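Local coordinates for putative uncharacterized protein PH0242 (Pyrococcus horikoshii, PDB 3VU1), which forms the C-terminal globular domain of AglB, an archaeal member of the oligosaccharyltransferase family, and carries a bound calcium ion, at residues A28-W33 against Y86-L91; S234-V239 against Y248-F253; A140-K145 against V157-L162. One frame throughout, in Å; residues are numbered along the deposited sequence.

Contact 1 of 3, residues A28-W33 against Y86-L91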
loop_
_atom_site.group_PDB
_atom_site.type_symbol
_atom_site.label_atom_id
_atom_site.label_comp_id
_atom_site.label_asym_id
_atom_site.label_seq_id
_atom_site.Cartn_x
_atom_site.Cartn_y
_atom_site.Cartn_z
ATOM N N ALA A 28 9.838 -9.359 -9.564
ATOM C CA ALA A 28 9.169 -8.401 -8.697
ATOM C C ALA A 28 7.971 -7.752 -9.395
ATOM O O ALA A 28 7.975 -7.544 -10.604
ATOM C CB ALA A 28 10.154 -7.339 -8.266
ATOM N N THR A 29 6.962 -7.418 -8.598
ATOM C CA THR A 29 5.712 -6.811 -9.046
ATOM C C THR A 29 5.624 -5.338 -8.618
ATOM O O THR A 29 5.658 -5.021 -7.434
ATOM C CB THR A 29 4.533 -7.577 -8.420
ATOM O OG1 THR A 29 4.546 -8.921 -8.890
ATOM C CG2 THR A 29 3.205 -6.957 -8.792
ATOM N N ALA A 30 5.508 -4.441 -9.584
ATOM C CA ALA A 30 5.256 -3.036 -9.285
ATOM C C ALA A 30 3.862 -2.661 -9.774
ATOM O O ALA A 30 3.381 -3.227 -10.761
ATOM C CB ALA A 30 6.305 -2.164 -9.946
ATOM N N THR A 31 3.211 -1.729 -9.088
ATOM C CA THR A 31 1.915 -1.243 -9.527
ATOM C C THR A 31 1.821 0.254 -9.355
ATOM O O THR A 31 2.608 0.846 -8.612
ATOM C CB THR A 31 0.722 -1.907 -8.796
ATOM O OG1 THR A 31 -0.487 -1.530 -9.472
ATOM C CG2 THR A 31 0.617 -1.444 -7.333
ATOM N N SER A 32 0.851 0.862 -10.029
ATOM C CA SER A 32 0.665 2.288 -9.928
ATOM C C SER A 32 -0.721 2.701 -10.377
ATOM O O SER A 32 -1.433 1.903 -10.963
ATOM C CB SER A 32 1.700 3.031 -10.747
ATOM O OG SER A 32 1.732 4.365 -10.257
ATOM N N TRP A 33 -1.127 3.926 -10.079
ATOM C CA TRP A 33 -2.386 4.383 -10.630
ATOM C C TRP A 33 -2.292 4.537 -12.144
ATOM O O TRP A 33 -3.062 3.931 -12.892
ATOM C CB TRP A 33 -2.872 5.671 -9.982
ATOM C CG TRP A 33 -4.217 5.995 -10.510
ATOM C CD1 TRP A 33 -4.549 6.969 -11.431
ATOM C CD2 TRP A 33 -5.475 5.280 -10.238
ATOM N NE1 TRP A 33 -5.894 6.947 -11.709
ATOM C CE2 TRP A 33 -6.513 5.964 -11.040
ATOM C CE3 TRP A 33 -5.838 4.201 -9.439
ATOM C CZ2 TRP A 33 -7.846 5.558 -11.033
ATOM C CZ3 TRP A 33 -7.189 3.815 -9.425
ATOM C CH2 TRP A 33 -8.169 4.469 -10.214
ATOM N N TYR A 86 6.240 -3.558 -5.068
ATOM C CA TYR A 86 6.496 -2.132 -5.053
ATOM C C TYR A 86 5.247 -1.373 -5.453
ATOM O O TYR A 86 4.472 -1.815 -6.295
ATOM C CB TYR A 86 7.662 -1.770 -5.973
ATOM C CG TYR A 86 8.932 -2.456 -5.551
ATOM C CD1 TYR A 86 9.307 -3.661 -6.124
ATOM C CD2 TYR A 86 9.729 -1.934 -4.525
ATOM C CE1 TYR A 86 10.443 -4.332 -5.707
ATOM C CE2 TYR A 86 10.885 -2.581 -4.110
ATOM C CZ TYR A 86 11.232 -3.776 -4.704
ATOM O OH TYR A 86 12.350 -4.437 -4.313
ATOM N N PHE A 87 5.043 -0.234 -4.812
ATOM C CA PHE A 87 3.930 0.592 -5.119
ATOM C C PHE A 87 4.494 1.964 -5.440
ATOM O O PHE A 87 5.184 2.581 -4.616
ATOM C CB PHE A 87 2.957 0.661 -3.939
ATOM C CG PHE A 87 1.612 1.195 -4.317
ATOM C CD1 PHE A 87 0.500 0.375 -4.290
ATOM C CD2 PHE A 87 1.464 2.504 -4.767
ATOM C CE1 PHE A 87 -0.742 0.860 -4.664
ATOM C CE2 PHE A 87 0.223 2.990 -5.152
ATOM C CZ PHE A 87 -0.886 2.161 -5.095
ATOM N N ILE A 88 4.173 2.441 -6.637
ATOM C CA ILE A 88 4.689 3.709 -7.117
ATOM C C ILE A 88 3.689 4.834 -6.911
ATOM O O ILE A 88 2.543 4.781 -7.382
ATOM C CB ILE A 88 5.069 3.626 -8.588
ATOM C CG1 ILE A 88 6.144 2.564 -8.759
ATOM C CG2 ILE A 88 5.561 4.971 -9.043
ATOM C CD1 ILE A 88 6.404 2.172 -10.210
ATOM N N ILE A 89 4.132 5.854 -6.195
ATOM C CA ILE A 89 3.283 6.984 -5.888
ATOM C C ILE A 89 3.762 8.153 -6.718
ATOM O O ILE A 89 4.965 8.430 -6.811
ATOM C CB ILE A 89 3.303 7.289 -4.397
ATOM C CG1 ILE A 89 2.608 6.147 -3.652
ATOM C CG2 ILE A 89 2.676 8.641 -4.107
ATOM C CD1 ILE A 89 1.095 6.068 -3.809
ATOM N N TYR A 90 2.806 8.817 -7.343
ATOM C CA TYR A 90 3.095 9.853 -8.301
ATOM C C TYR A 90 2.417 11.134 -7.845
ATOM O O TYR A 90 1.191 11.241 -7.883
ATOM C CB TYR A 90 2.569 9.393 -9.664
ATOM C CG TYR A 90 2.911 10.293 -10.832
ATOM C CD1 TYR A 90 4.109 11.015 -10.854
ATOM C CD2 TYR A 90 2.051 10.399 -11.931
ATOM C CE1 TYR A 90 4.425 11.829 -11.916
ATOM C CE2 TYR A 90 2.366 11.207 -13.007
ATOM C CZ TYR A 90 3.557 11.917 -12.995
ATOM O OH TYR A 90 3.893 12.752 -14.041
ATOM N N LEU A 91 3.203 12.119 -7.420
ATOM C CA LEU A 91 2.621 13.373 -6.928
ATOM C C LEU A 91 1.628 14.044 -7.869
ATOM O O LEU A 91 0.704 14.719 -7.426
ATOM C CB LEU A 91 3.703 14.349 -6.513
ATOM C CG LEU A 91 4.171 14.137 -5.065
ATOM C CD1 LEU A 91 4.924 12.816 -4.887
ATOM C CD2 LEU A 91 5.036 15.313 -4.671
#
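Thr31 and Phe87 show how a parallel strand pair fits bump to hollow on one face of its sheet. The methyl CG2 of Thr31 lies 3.5 Å from Phe87 CD1 and also reaches CE1, so it meets that flank of the ring obliquely. Leu64 of helix 60-69 packs against both side chains. On the reverse face a small group sits among larger ones. Ala30 CB is a knob in the notch between its neighbours, 4.2 Å from Tyr86 CB and 4.3 Å from Ile88 CD1, with Leu20 of helix 13-23 against both Ala30 and Ile88. At the end of this face the Tyr86 ring, its CG beside the backbone N (chi1 -60°), presents its edge to Ala28: CE1 and Ala28 CB are 4.0 Å apart, the methyl lying in the ring plane. Ser32 OG, anti to the backbone N (chi1 -161°), lies 3.0 Å from Ile88 O. Backbone bonds set the register. Tyr86 N gives to Thr29 O at 2.8 Å, while Thr31 is gripped twice, its N giving to Tyr86 O at 3.1 Å and its O accepting from Ile88 N at 3.0 Å. The chemistry is thus divided: three backbone hydrogen bonds join the strands, strand 86-90 turns its other edge to strand 245-250, and the faces are largely apolar, with the Ser32 hydroxyl among the polar exceptions, which implies a pair held in the interior by helices packed on each face.

Contact 2 of 3, residues S234-V239 against Y248-F253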
loop_
_atom_site.group_PDB
_atom_site.type_symbol
_atom_site.label_atom_id
_atom_site.label_comp_id
_atom_site.label_asym_id
_atom_site.label_seq_id
_atom_site.Cartn_x
_atom_site.Cartn_y
_atom_site.Cartn_z
ATOM N N SER A 234 5.469 1.877 8.104
ATOM C CA SER A 234 6.288 0.666 8.172
ATOM C C SER A 234 5.888 -0.371 7.086
ATOM O O SER A 234 6.682 -1.270 6.747
ATOM C CB SER A 234 6.223 0.060 9.578
ATOM O OG SER A 234 4.966 -0.566 9.827
ATOM N N ASN A 235 4.660 -0.265 6.561
ATOM C CA ASN A 235 4.235 -1.140 5.454
ATOM C C ASN A 235 4.711 -0.693 4.059
ATOM O O ASN A 235 4.853 -1.517 3.144
ATOM C CB ASN A 235 2.728 -1.277 5.464
ATOM C CG ASN A 235 2.238 -1.870 6.746
ATOM O OD1 ASN A 235 2.605 -2.986 7.103
ATOM N ND2 ASN A 235 1.441 -1.125 7.461
ATOM N N PHE A 236 4.962 0.616 3.937
ATOM C CA PHE A 236 5.421 1.278 2.702
ATOM C C PHE A 236 6.689 2.064 2.968
ATOM O O PHE A 236 6.638 3.138 3.557
ATOM C CB PHE A 236 4.303 2.179 2.137
ATOM C CG PHE A 236 3.083 1.402 1.747
ATOM C CD1 PHE A 236 2.112 1.078 2.701
ATOM C CD2 PHE A 236 2.933 0.925 0.434
ATOM C CE1 PHE A 236 0.998 0.319 2.348
ATOM C CE2 PHE A 236 1.816 0.165 0.069
ATOM C CZ PHE A 236 0.854 -0.147 1.030
ATOM N N ILE A 237 7.810 1.495 2.537
ATOM C CA ILE A 237 9.154 2.046 2.752
ATOM C C ILE A 237 9.669 2.804 1.513
ATOM O O ILE A 237 9.786 2.221 0.435
ATOM C CB ILE A 237 10.120 0.879 3.097
ATOM C CG1 ILE A 237 9.674 0.194 4.389
ATOM C CG2 ILE A 237 11.569 1.341 3.211
ATOM C CD1 ILE A 237 9.252 1.167 5.481
ATOM N N PRO A 238 9.976 4.102 1.648
ATOM C CA PRO A 238 10.503 4.770 0.429
ATOM C C PRO A 238 11.827 4.173 0.103
ATOM O O PRO A 238 12.705 4.235 0.927
ATOM C CB PRO A 238 10.719 6.231 0.846
ATOM C CG PRO A 238 10.504 6.283 2.312
ATOM C CD PRO A 238 9.807 5.030 2.781
ATOM N N VAL A 239 11.969 3.550 -1.050
ATOM C CA VAL A 239 13.268 3.011 -1.438
ATOM C C VAL A 239 13.958 3.830 -2.532
ATOM O O VAL A 239 15.148 3.633 -2.770
ATOM C CB VAL A 239 13.179 1.550 -1.904
ATOM C CG1 VAL A 239 12.924 0.634 -0.719
ATOM C CG2 VAL A 239 12.109 1.397 -2.993
ATOM N N TYR A 248 7.705 2.950 -3.277
ATOM C CA TYR A 248 7.589 2.331 -1.949
ATOM C C TYR A 248 7.663 0.831 -2.043
ATOM O O TYR A 248 6.997 0.241 -2.881
ATOM C CB TYR A 248 6.276 2.696 -1.341
ATOM C CG TYR A 248 6.197 4.127 -0.864
ATOM C CD1 TYR A 248 5.581 5.099 -1.643
ATOM C CD2 TYR A 248 6.743 4.515 0.387
ATOM C CE1 TYR A 248 5.473 6.405 -1.198
ATOM C CE2 TYR A 248 6.675 5.828 0.836
ATOM C CZ TYR A 248 6.020 6.760 0.049
ATOM O OH TYR A 248 5.912 8.060 0.470
ATOM N N GLU A 249 8.494 0.204 -1.214
ATOM C CA GLU A 249 8.478 -1.256 -1.080
ATOM C C GLU A 249 7.327 -1.609 -0.149
ATOM O O GLU A 249 7.082 -0.912 0.862
ATOM C CB GLU A 249 9.777 -1.760 -0.504
ATOM C CG GLU A 249 9.765 -3.196 -0.028
ATOM C CD GLU A 249 11.079 -3.592 0.660
ATOM O OE1 GLU A 249 12.158 -3.191 0.187
ATOM O OE2 GLU A 249 11.053 -4.326 1.676
ATOM N N PHE A 250 6.583 -2.651 -0.517
ATOM C CA PHE A 250 5.470 -3.092 0.298
ATOM C C PHE A 250 5.933 -4.212 1.186
ATOM O O PHE A 250 6.524 -5.186 0.707
ATOM C CB PHE A 250 4.317 -3.549 -0.565
ATOM C CG PHE A 250 3.136 -4.085 0.201
ATOM C CD1 PHE A 250 2.386 -3.254 1.043
ATOM C CD2 PHE A 250 2.737 -5.424 0.042
ATOM C CE1 PHE A 250 1.275 -3.750 1.714
ATOM C CE2 PHE A 250 1.643 -5.923 0.728
ATOM C CZ PHE A 250 0.906 -5.085 1.547
ATOM N N ARG A 251 5.682 -4.042 2.487
ATOM C CA ARG A 251 5.918 -5.084 3.466
ATOM C C ARG A 251 4.624 -5.288 4.184
ATOM O O ARG A 251 4.231 -4.461 5.021
ATOM C CB ARG A 251 6.988 -4.655 4.436
ATOM C CG ARG A 251 8.351 -4.500 3.801
ATOM C CD ARG A 251 9.235 -3.711 4.726
ATOM N NE ARG A 251 10.616 -3.718 4.278
ATOM C CZ ARG A 251 11.599 -3.070 4.895
ATOM N NH1 ARG A 251 11.359 -2.376 6.002
ATOM N NH2 ARG A 251 12.827 -3.154 4.417
ATOM N N PRO A 252 3.921 -6.365 3.834
ATOM C CA PRO A 252 2.595 -6.615 4.439
ATOM C C PRO A 252 2.679 -6.801 5.971
ATOM O O PRO A 252 1.764 -6.375 6.692
ATOM C CB PRO A 252 2.097 -7.882 3.734
ATOM C CG PRO A 252 3.322 -8.522 3.131
ATOM C CD PRO A 252 4.347 -7.432 2.904
ATOM N N PHE A 253 3.765 -7.396 6.461
ATOM C CA PHE A 253 3.978 -7.529 7.921
ATOM C C PHE A 253 5.226 -6.779 8.378
ATOM O O PHE A 253 6.344 -7.134 8.051
ATOM C CB PHE A 253 4.028 -9.005 8.334
ATOM C CG PHE A 253 2.904 -9.797 7.765
ATOM C CD1 PHE A 253 3.130 -10.709 6.726
ATOM C CD2 PHE A 253 1.596 -9.587 8.210
ATOM C CE1 PHE A 253 2.071 -11.432 6.173
ATOM C CE2 PHE A 253 0.541 -10.286 7.646
ATOM C CZ PHE A 253 0.781 -11.209 6.623
HETATM O O HOH W 1 9.278 -1.993 7.681
#
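Phe236 is met by two aromatic side chains of the partner strand, each in its own orientation. Tyr248 crosses it at about a right angle, its CD2 lying 3.8 Å from Phe236 CB, and Pro238 CD continues the row against Tyr248 CE2. Phe250 has its CG anti to the backbone N (chi1 177°), a placement that lets its ring cross Phe236 obliquely: the centroids of the Phe236 and Phe250 rings are 5.2 Å apart with the planes at 47°, and Phe236 CZ comes 3.5 Å from Phe250 CD1. Phe67 stacks on Phe236 and Phe286 meets it edge-to-face, so the phenylalanine end of this face is buried.

The other face is partly polar. Arg251 runs extended from CG to NE and lays its guanidinium obliquely across Ile237, whose CG1 sits over one face, 3.5 Å from Arg251 NH1. Two partners hold that flat group in place. Arg251 NE donates to Glu249 OE2 at 2.7 Å, within a salt bridge that meets the oxygen from above the carboxylate plane, and a water at the guanidinium edge accepts from NH1 while donating to Ser234 O. Val239 CG1 packs against Glu249 CB beyond.

Between the faces, Ile237 and Glu249 exchange both backbone bonds, Ile237 N to Glu249 O at 3.0 Å and Glu249 N to Ile237 O at 2.9 Å. Arg251 N then gives to Asn235 O at 2.7 Å, where helix 228-235 passes into the strand. The arrangement is that of an antiparallel beta hairpin, strands 236-242 and 245-250, entered directly from a helix end.

Contact 3 of 3, residues A140-K145 against V157-L162; sequences ARIVIK and VNIGQL
An antiparallel beta hairpin within the insert domain of the oligosaccharyltransferase family brings Val143 opposite Asn158, with a bulge on the side of the preceding strand and a tight turn close by. Val143 and Asn158 form the hydrogen-bonded pair, each N giving to the other's O at 3.0 Å. Two residues along, Gly160 N reaches Arg141 O in the carbonyl plane at a longer 3.3 Å. Arg141 has positive phi (58°) and, with Ile142, faces Asn137 as a G1 beta bulge towards the preceding strand. Gly160 also has positive phi, as the second residue of a type II' turn from Ile159 to Leu162, in which Ile159 N bonds firmly to Leu162 O while the return bond is weak.

Branched side chains clothe one face. Ile142 and Ile159 lie side by side and point the same way, CD1 of Ile142 being 4.1 Å from Ile159 CG1. Ile144 and Val157 repeat the arrangement, with Ile144 CG1 3.9 Å from Val157 CG2, and Ile142 CG2 reaches obliquely to Val157 CG1, tying the two pairs together. On the opposite face the contact is partly polar. Lys145, its CG between the backbone N and the carbonyl carbon (chi1 65°), bends at the next two torsions and crosses Asn158 obliquely, CD lying 3.7 Å from Asn158 OD1. The amide nitrogen of Asn158 has its partner in Glu163.

Strand 134-137 flanks strand 142-148, with Val134 and Val136 against Val143, and strand 162-165 follows strand 153-159 on the far side. On the isoleucine-valine face Ile142 meets Leu126 and Thr128 of strand 125-130, Ile144 meets Thr128, and Val157 and Ile159 both touch Phe190.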
loop_
_atom_site.group_PDB
_atom_site.type_symbol
_atom_site.label_atom_id
_atom_site.label_comp_id
_atom_site.label_asym_id
_atom_site.label_seq_id
_atom_site.Cartn_x
_atom_site.Cartn_y
_atom_site.Cartn_z
ATOM N N ALA A 140 -5.055 28.393 -10.682
ATOM C CA ALA A 140 -6.311 28.317 -9.916
ATOM C C ALA A 140 -6.624 29.617 -9.190
ATOM O O ALA A 140 -7.640 29.708 -8.514
ATOM C CB ALA A 140 -6.256 27.171 -8.918
ATOM N N ARG A 141 -5.736 30.613 -9.320
ATOM C CA ARG A 141 -5.871 31.938 -8.676
ATOM C C ARG A 141 -5.968 31.823 -7.173
ATOM O O ARG A 141 -6.853 32.415 -6.553
ATOM C CB ARG A 141 -7.067 32.731 -9.228
ATOM C CG ARG A 141 -6.884 33.184 -10.671
ATOM C CD ARG A 141 -8.108 33.916 -11.194
ATOM N NE ARG A 141 -8.185 33.827 -12.654
ATOM C CZ ARG A 141 -9.016 33.031 -13.331
ATOM N NH1 ARG A 141 -9.877 32.237 -12.696
ATOM N NH2 ARG A 141 -8.992 33.035 -14.659
ATOM N N ILE A 142 -5.055 31.049 -6.594
ATOM C CA ILE A 142 -5.089 30.773 -5.165
ATOM C C ILE A 142 -3.857 31.313 -4.475
ATOM O O ILE A 142 -2.735 31.174 -4.990
ATOM C CB ILE A 142 -5.249 29.250 -4.862
ATOM C CG1 ILE A 142 -6.629 28.769 -5.316
ATOM C CG2 ILE A 142 -5.059 28.962 -3.382
ATOM C CD1 ILE A 142 -7.132 27.533 -4.615
ATOM N N VAL A 143 -4.074 31.923 -3.309
ATOM C CA VAL A 143 -2.983 32.355 -2.442
ATOM C C VAL A 143 -3.330 31.983 -1.021
ATOM O O VAL A 143 -4.322 32.473 -0.478
ATOM C CB VAL A 143 -2.703 33.881 -2.503
ATOM C CG1 VAL A 143 -1.620 34.260 -1.501
ATOM C CG2 VAL A 143 -2.275 34.316 -3.896
ATOM N N ILE A 144 -2.516 31.115 -0.424
ATOM C CA ILE A 144 -2.689 30.757 0.978
ATOM C C ILE A 144 -1.626 31.470 1.811
ATOM O O ILE A 144 -0.431 31.451 1.473
ATOM C CB ILE A 144 -2.590 29.238 1.205
ATOM C CG1 ILE A 144 -3.641 28.485 0.378
ATOM C CG2 ILE A 144 -2.756 28.910 2.678
ATOM C CD1 ILE A 144 -3.257 27.037 0.125
ATOM N N LYS A 145 -2.066 32.109 2.891
ATOM C CA LYS A 145 -1.162 32.840 3.781
ATOM C C LYS A 145 -1.590 32.737 5.236
ATOM O O LYS A 145 -2.759 32.471 5.534
ATOM C CB LYS A 145 -1.030 34.310 3.353
ATOM C CG LYS A 145 -2.298 35.130 3.468
ATOM C CD LYS A 145 -2.518 35.973 2.217
ATOM C CE LYS A 145 -1.616 37.198 2.127
ATOM N NZ LYS A 145 -1.618 37.754 0.738
ATOM N N VAL A 157 -7.299 31.376 2.827
ATOM C CA VAL A 157 -7.191 30.899 1.463
ATOM C C VAL A 157 -7.989 31.863 0.621
ATOM O O VAL A 157 -9.197 31.988 0.799
ATOM C CB VAL A 157 -7.753 29.466 1.312
ATOM C CG1 VAL A 157 -7.658 28.992 -0.137
ATOM C CG2 VAL A 157 -7.034 28.494 2.245
ATOM N N ASN A 158 -7.302 32.564 -0.279
ATOM C CA ASN A 158 -7.946 33.503 -1.200
ATOM C C ASN A 158 -8.074 32.872 -2.556
ATOM O O ASN A 158 -7.076 32.407 -3.142
ATOM C CB ASN A 158 -7.156 34.809 -1.317
ATOM C CG ASN A 158 -6.898 35.458 0.029
ATOM O OD1 ASN A 158 -5.755 35.722 0.388
ATOM N ND2 ASN A 158 -7.958 35.700 0.791
ATOM N N ILE A 159 -9.309 32.836 -3.037
ATOM C CA ILE A 159 -9.626 32.252 -4.328
ATOM C C ILE A 159 -10.365 33.325 -5.086
ATOM O O ILE A 159 -11.558 33.545 -4.853
ATOM C CB ILE A 159 -10.521 31.004 -4.173
ATOM C CG1 ILE A 159 -9.958 30.081 -3.078
ATOM C CG2 ILE A 159 -10.676 30.285 -5.513
ATOM C CD1 ILE A 159 -10.749 28.810 -2.848
ATOM N N GLY A 160 -9.657 34.009 -5.979
ATOM C CA GLY A 160 -10.172 35.250 -6.567
ATOM C C GLY A 160 -10.432 36.277 -5.469
ATOM O O GLY A 160 -9.617 36.459 -4.552
ATOM N N GLN A 161 -11.590 36.922 -5.525
ATOM C CA GLN A 161 -11.885 38.020 -4.594
ATOM C C GLN A 161 -12.336 37.554 -3.199
ATOM O O GLN A 161 -12.251 38.322 -2.238
ATOM C CB GLN A 161 -12.885 39.019 -5.203
ATOM C CG GLN A 161 -12.614 39.382 -6.664
ATOM C CD GLN A 161 -13.306 38.453 -7.674
ATOM O OE1 GLN A 161 -13.460 38.810 -8.848
ATOM N NE2 GLN A 161 -13.728 37.262 -7.225
ATOM N N LEU A 162 -12.786 36.305 -3.085
ATOM C CA LEU A 162 -13.271 35.763 -1.802
ATOM C C LEU A 162 -12.167 35.127 -0.976
ATOM O O LEU A 162 -11.249 34.514 -1.509
ATOM C CB LEU A 162 -14.478 34.804 -1.985
ATOM C CG LEU A 162 -14.627 33.805 -3.167
ATOM C CD1 LEU A 162 -15.744 32.799 -2.894
ATOM C CD2 LEU A 162 -14.829 34.443 -4.554
#

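How the contacts relate
Contacts 1 and 2 belong to one mixed four-stranded sheet, their centres about 11 Å apart. Strand 86-90 of contact 1 runs antiparallel beside strand 245-250 of contact 2, joined by a probable hydrogen bond from Phe87 N to Tyr248 O; in the strand order 30-32 and 236-242 are outermost within the chain. Contact 3 stands apart in the ten-stranded sheet that includes the insert domain strands, its centre about 33 Å from that of contact 1 and 37 Å from that of contact 2. Along the chain the order is 1, 3, 2: the chain leaves the central sheet, builds the insert, and returns to complete the sheet with a hairpin, so the core is assembled from distant sequence.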